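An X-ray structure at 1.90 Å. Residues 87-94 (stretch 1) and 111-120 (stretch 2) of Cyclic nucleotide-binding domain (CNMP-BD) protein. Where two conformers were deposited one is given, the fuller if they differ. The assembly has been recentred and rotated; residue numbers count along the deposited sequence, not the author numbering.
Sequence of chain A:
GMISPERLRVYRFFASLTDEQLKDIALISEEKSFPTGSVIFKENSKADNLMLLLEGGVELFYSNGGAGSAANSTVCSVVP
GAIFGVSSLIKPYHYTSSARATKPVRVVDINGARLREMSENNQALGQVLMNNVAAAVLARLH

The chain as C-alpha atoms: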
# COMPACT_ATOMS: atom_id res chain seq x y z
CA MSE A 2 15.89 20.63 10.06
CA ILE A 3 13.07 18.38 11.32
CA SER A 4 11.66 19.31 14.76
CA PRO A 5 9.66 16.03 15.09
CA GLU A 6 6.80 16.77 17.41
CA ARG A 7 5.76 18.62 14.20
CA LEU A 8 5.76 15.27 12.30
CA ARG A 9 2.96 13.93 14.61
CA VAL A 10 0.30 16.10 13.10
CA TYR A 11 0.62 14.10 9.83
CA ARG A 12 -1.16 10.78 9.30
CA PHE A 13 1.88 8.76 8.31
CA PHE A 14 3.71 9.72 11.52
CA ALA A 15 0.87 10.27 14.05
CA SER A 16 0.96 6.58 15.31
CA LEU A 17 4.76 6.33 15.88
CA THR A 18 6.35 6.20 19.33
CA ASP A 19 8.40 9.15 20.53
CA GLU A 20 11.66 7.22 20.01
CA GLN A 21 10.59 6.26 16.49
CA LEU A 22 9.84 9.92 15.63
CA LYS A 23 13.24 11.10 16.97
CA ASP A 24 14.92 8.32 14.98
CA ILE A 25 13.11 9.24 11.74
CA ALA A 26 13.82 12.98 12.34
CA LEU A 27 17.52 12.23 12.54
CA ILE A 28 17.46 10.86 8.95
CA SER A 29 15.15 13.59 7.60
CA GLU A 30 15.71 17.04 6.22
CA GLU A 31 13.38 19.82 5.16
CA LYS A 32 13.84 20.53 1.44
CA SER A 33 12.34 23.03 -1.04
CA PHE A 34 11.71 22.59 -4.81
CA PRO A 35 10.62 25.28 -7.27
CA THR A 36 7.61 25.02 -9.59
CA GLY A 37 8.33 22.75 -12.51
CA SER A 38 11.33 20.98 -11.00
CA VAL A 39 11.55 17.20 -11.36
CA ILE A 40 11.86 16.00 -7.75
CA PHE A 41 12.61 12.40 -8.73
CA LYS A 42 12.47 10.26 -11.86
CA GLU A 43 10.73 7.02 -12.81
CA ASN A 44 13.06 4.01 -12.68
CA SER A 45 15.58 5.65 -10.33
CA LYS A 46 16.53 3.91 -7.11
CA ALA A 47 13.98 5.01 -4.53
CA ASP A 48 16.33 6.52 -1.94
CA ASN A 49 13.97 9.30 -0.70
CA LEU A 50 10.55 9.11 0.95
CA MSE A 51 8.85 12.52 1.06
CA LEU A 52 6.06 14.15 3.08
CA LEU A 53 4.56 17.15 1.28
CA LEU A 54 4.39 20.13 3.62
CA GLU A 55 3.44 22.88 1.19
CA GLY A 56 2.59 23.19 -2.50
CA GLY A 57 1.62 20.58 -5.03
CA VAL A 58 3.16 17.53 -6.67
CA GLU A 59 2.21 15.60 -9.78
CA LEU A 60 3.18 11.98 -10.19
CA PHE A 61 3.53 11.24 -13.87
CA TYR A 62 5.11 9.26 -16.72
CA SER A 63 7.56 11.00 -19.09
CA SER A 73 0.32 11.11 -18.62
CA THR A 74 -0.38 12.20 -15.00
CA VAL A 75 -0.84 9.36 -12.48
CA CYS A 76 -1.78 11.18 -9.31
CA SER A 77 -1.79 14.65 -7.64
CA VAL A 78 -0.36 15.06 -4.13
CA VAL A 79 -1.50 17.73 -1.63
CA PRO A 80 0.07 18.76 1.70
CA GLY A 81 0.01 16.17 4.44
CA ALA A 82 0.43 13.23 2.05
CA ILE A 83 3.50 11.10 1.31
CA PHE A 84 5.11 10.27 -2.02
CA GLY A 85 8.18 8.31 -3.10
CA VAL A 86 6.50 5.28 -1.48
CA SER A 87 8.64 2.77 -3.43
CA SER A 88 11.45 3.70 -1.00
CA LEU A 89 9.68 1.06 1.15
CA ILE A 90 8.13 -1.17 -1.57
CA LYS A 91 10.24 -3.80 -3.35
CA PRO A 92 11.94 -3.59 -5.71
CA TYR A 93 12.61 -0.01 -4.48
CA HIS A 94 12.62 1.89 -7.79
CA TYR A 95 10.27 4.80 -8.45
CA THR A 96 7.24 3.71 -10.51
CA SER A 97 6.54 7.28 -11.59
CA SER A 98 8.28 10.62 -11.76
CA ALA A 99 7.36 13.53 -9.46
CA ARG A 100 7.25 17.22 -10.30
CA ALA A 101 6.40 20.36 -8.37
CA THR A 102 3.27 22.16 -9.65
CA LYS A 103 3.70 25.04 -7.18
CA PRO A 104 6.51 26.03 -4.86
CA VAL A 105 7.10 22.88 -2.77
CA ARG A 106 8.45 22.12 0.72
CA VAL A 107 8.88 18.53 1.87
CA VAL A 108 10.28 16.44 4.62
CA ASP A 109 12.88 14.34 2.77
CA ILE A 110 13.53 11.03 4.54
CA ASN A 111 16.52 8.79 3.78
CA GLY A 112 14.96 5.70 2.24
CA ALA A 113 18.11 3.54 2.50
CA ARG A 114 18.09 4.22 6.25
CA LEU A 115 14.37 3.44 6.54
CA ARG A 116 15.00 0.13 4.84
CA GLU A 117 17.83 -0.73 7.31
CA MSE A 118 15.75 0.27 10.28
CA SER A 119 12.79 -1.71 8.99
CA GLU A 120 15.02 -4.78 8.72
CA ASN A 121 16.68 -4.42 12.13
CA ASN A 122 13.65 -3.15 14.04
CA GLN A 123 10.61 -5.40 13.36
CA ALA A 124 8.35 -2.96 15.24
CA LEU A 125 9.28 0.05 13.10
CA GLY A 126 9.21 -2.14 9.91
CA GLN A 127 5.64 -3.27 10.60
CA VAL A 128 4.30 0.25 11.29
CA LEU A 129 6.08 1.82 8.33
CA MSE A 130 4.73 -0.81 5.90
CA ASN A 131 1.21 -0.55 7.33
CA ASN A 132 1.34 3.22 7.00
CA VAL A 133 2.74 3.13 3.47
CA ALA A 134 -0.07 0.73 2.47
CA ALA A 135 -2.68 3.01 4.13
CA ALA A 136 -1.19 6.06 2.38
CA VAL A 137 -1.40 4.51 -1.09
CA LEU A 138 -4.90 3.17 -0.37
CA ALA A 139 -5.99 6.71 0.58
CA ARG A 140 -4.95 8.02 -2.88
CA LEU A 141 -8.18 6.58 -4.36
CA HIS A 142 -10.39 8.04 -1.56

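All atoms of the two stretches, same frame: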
# COMPACT_ATOMS: atom_id res chain seq x y z
N SER A 87 7.78 3.92 -3.07
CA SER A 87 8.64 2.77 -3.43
C SER A 87 9.99 2.73 -2.68
O SER A 87 10.69 1.72 -2.74
CB SER A 87 8.88 2.72 -4.95
OG SER A 87 7.69 2.33 -5.61
N SER A 88 10.34 3.79 -1.95
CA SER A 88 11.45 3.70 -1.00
C SER A 88 11.24 2.58 0.04
O SER A 88 12.22 2.08 0.63
CB SER A 88 11.72 5.05 -0.32
OG SER A 88 10.54 5.63 0.19
N LEU A 89 9.99 2.16 0.24
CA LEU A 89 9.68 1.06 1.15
C LEU A 89 8.96 -0.13 0.47
O LEU A 89 8.54 -1.06 1.17
CB LEU A 89 8.83 1.56 2.32
CG LEU A 89 9.49 2.49 3.34
CD1 LEU A 89 8.47 3.02 4.35
CD2 LEU A 89 10.61 1.76 4.01
N ILE A 90 8.80 -0.10 -0.85
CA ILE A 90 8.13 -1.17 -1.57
C ILE A 90 9.08 -1.80 -2.60
O ILE A 90 9.44 -1.18 -3.59
CB ILE A 90 6.82 -0.70 -2.29
CG1 ILE A 90 5.88 0.06 -1.33
CG2 ILE A 90 6.09 -1.93 -2.91
CD1 ILE A 90 4.76 0.82 -2.02
N LYS A 91 9.49 -3.03 -2.35
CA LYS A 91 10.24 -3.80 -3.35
C LYS A 91 9.63 -3.68 -4.73
O LYS A 91 8.41 -3.76 -4.88
CB LYS A 91 10.27 -5.26 -2.99
CG LYS A 91 11.15 -5.57 -1.85
CD LYS A 91 11.28 -7.07 -1.67
CE LYS A 91 12.18 -7.38 -0.48
NZ LYS A 91 12.52 -8.83 -0.42
N PRO A 92 10.48 -3.54 -5.76
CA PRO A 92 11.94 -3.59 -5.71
C PRO A 92 12.63 -2.23 -5.56
O PRO A 92 13.75 -2.07 -6.02
CB PRO A 92 12.27 -4.19 -7.08
CG PRO A 92 11.26 -3.53 -7.97
CD PRO A 92 9.99 -3.54 -7.15
N TYR A 93 11.97 -1.26 -4.94
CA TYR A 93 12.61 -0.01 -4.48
C TYR A 93 13.13 0.89 -5.61
O TYR A 93 14.19 1.54 -5.49
CB TYR A 93 13.74 -0.32 -3.48
CG TYR A 93 13.41 -1.29 -2.39
CD1 TYR A 93 12.38 -1.03 -1.47
CD2 TYR A 93 14.18 -2.44 -2.20
CE1 TYR A 93 12.09 -1.92 -0.44
CE2 TYR A 93 13.89 -3.34 -1.17
CZ TYR A 93 12.86 -3.06 -0.29
OH TYR A 93 12.58 -3.92 0.71
N HIS A 94 12.38 0.95 -6.70
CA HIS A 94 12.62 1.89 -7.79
C HIS A 94 11.34 2.67 -8.03
O HIS A 94 10.24 2.13 -7.94
CB HIS A 94 13.12 1.18 -9.06
CG HIS A 94 14.54 0.72 -8.95
ND1 HIS A 94 14.92 -0.32 -8.12
CD2 HIS A 94 15.67 1.17 -9.54
CE1 HIS A 94 16.23 -0.48 -8.21
NE2 HIS A 94 16.71 0.40 -9.06
N ASN A 111 15.53 9.69 4.38
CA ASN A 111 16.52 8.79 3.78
C ASN A 111 15.94 7.39 3.68
O ASN A 111 15.76 6.70 4.69
CB ASN A 111 17.82 8.80 4.61
CG ASN A 111 18.95 8.01 3.95
OD1 ASN A 111 18.74 6.92 3.47
ND2 ASN A 111 20.15 8.57 3.95
N GLY A 112 15.61 6.98 2.46
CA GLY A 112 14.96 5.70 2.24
C GLY A 112 15.88 4.51 2.52
O GLY A 112 15.42 3.50 3.05
N ALA A 113 17.17 4.62 2.20
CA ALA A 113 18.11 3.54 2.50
C ALA A 113 18.15 3.28 4.00
O ALA A 113 18.12 2.13 4.43
CB ALA A 113 19.52 3.87 1.97
N ARG A 114 18.15 4.35 4.79
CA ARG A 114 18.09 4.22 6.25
C ARG A 114 16.79 3.62 6.71
O ARG A 114 16.79 2.76 7.61
CB ARG A 114 18.32 5.57 6.95
CG ARG A 114 19.71 6.09 6.87
CD ARG A 114 20.71 5.07 7.48
NE ARG A 114 22.00 5.68 7.79
CZ ARG A 114 23.13 5.01 8.03
NH1 ARG A 114 23.18 3.68 8.01
NH2 ARG A 114 24.23 5.68 8.32
N LEU A 115 15.66 4.02 6.11
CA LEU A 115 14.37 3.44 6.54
C LEU A 115 14.35 1.95 6.29
O LEU A 115 13.78 1.17 7.08
CB LEU A 115 13.19 4.07 5.80
CG LEU A 115 12.70 5.43 6.25
CD1 LEU A 115 11.56 5.88 5.33
CD2 LEU A 115 12.26 5.42 7.74
N ARG A 116 14.92 1.55 5.17
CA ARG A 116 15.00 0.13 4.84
C ARG A 116 15.83 -0.64 5.87
O ARG A 116 15.41 -1.71 6.30
CB ARG A 116 15.51 -0.09 3.41
CG ARG A 116 14.46 0.28 2.37
CD ARG A 116 14.82 -0.13 0.95
NE ARG A 116 16.01 0.55 0.41
CZ ARG A 116 16.04 1.71 -0.22
NH1 ARG A 116 14.94 2.43 -0.42
NH2 ARG A 116 17.20 2.19 -0.65
N GLU A 117 16.96 -0.07 6.31
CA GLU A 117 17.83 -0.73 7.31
C GLU A 117 17.09 -0.90 8.61
O GLU A 117 17.12 -1.97 9.23
CB GLU A 117 19.07 0.09 7.62
CG GLU A 117 20.13 0.01 6.57
CD GLU A 117 21.22 1.05 6.75
OE1 GLU A 117 21.34 1.70 7.82
OE2 GLU A 117 21.97 1.24 5.79
N MSE A 118 16.44 0.19 9.00
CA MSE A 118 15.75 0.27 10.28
C MSE A 118 14.58 -0.67 10.28
O MSE A 118 14.32 -1.33 11.28
CB MSE A 118 15.29 1.71 10.54
CG MSE A 118 16.46 2.69 10.67
SE MSE A 118 15.98 4.56 10.35
CE MSE A 118 14.75 4.77 11.78
N SER A 119 13.88 -0.75 9.15
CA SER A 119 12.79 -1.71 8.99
C SER A 119 13.26 -3.14 9.15
O SER A 119 12.56 -3.94 9.75
CB SER A 119 12.12 -1.54 7.63
OG SER A 119 11.49 -0.29 7.59
N GLU A 120 14.45 -3.44 8.63
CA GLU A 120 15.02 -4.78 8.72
C GLU A 120 15.48 -5.12 10.13
O GLU A 120 15.32 -6.26 10.57
CB GLU A 120 16.23 -4.93 7.77
CG GLU A 120 15.89 -5.45 6.37

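A long, flexible side chain can join a helix to a 3-10 segment and the turn that follows by using its aliphatic and polar parts differently, and Arg116 is a clear example. It loses more surface to the other stretch than any other residue in this small contact, which buries 280 Å² in all. Its CA-to-CB bond points sideways, but the m, t, m run of its first three chi angles brings the end of the chain to the other stretch. There Arg116 NH1 donates a hydrogen bond to the backbone O of Ser88 (2.9 Å, 161° at the hydrogen), an acceptor lying near the guanidinium plane, where N-H groups point. On the way, Arg116 CD sits over the face of the Tyr93 ring, 3.5 Å from Tyr93 CE1, in a CH-pi contact; the cation-pi component is off-centre, with Arg116 CZ 5.0 Å from the ring centroid.

Leu89 adds an apolar contact; it is buried, as is Leu115, so two leucines suit the place. Its m, t rotamer carries Leu89 CD2 to 3.9 Å from CB of Leu115. One turn of helix on, Ser119 OG packs 4.2 Å from Leu89 CD2 and donates its hydrogen bond to Leu115 O (2.8 Å), within its own helix.

Where the backbones come nearest, Gly112 CA lies 4.2 Å from Ser88 CB. Glycine suits this spot: an ideal CB would point toward the other stretch and stand only 3.0 Å from Ser88 CB.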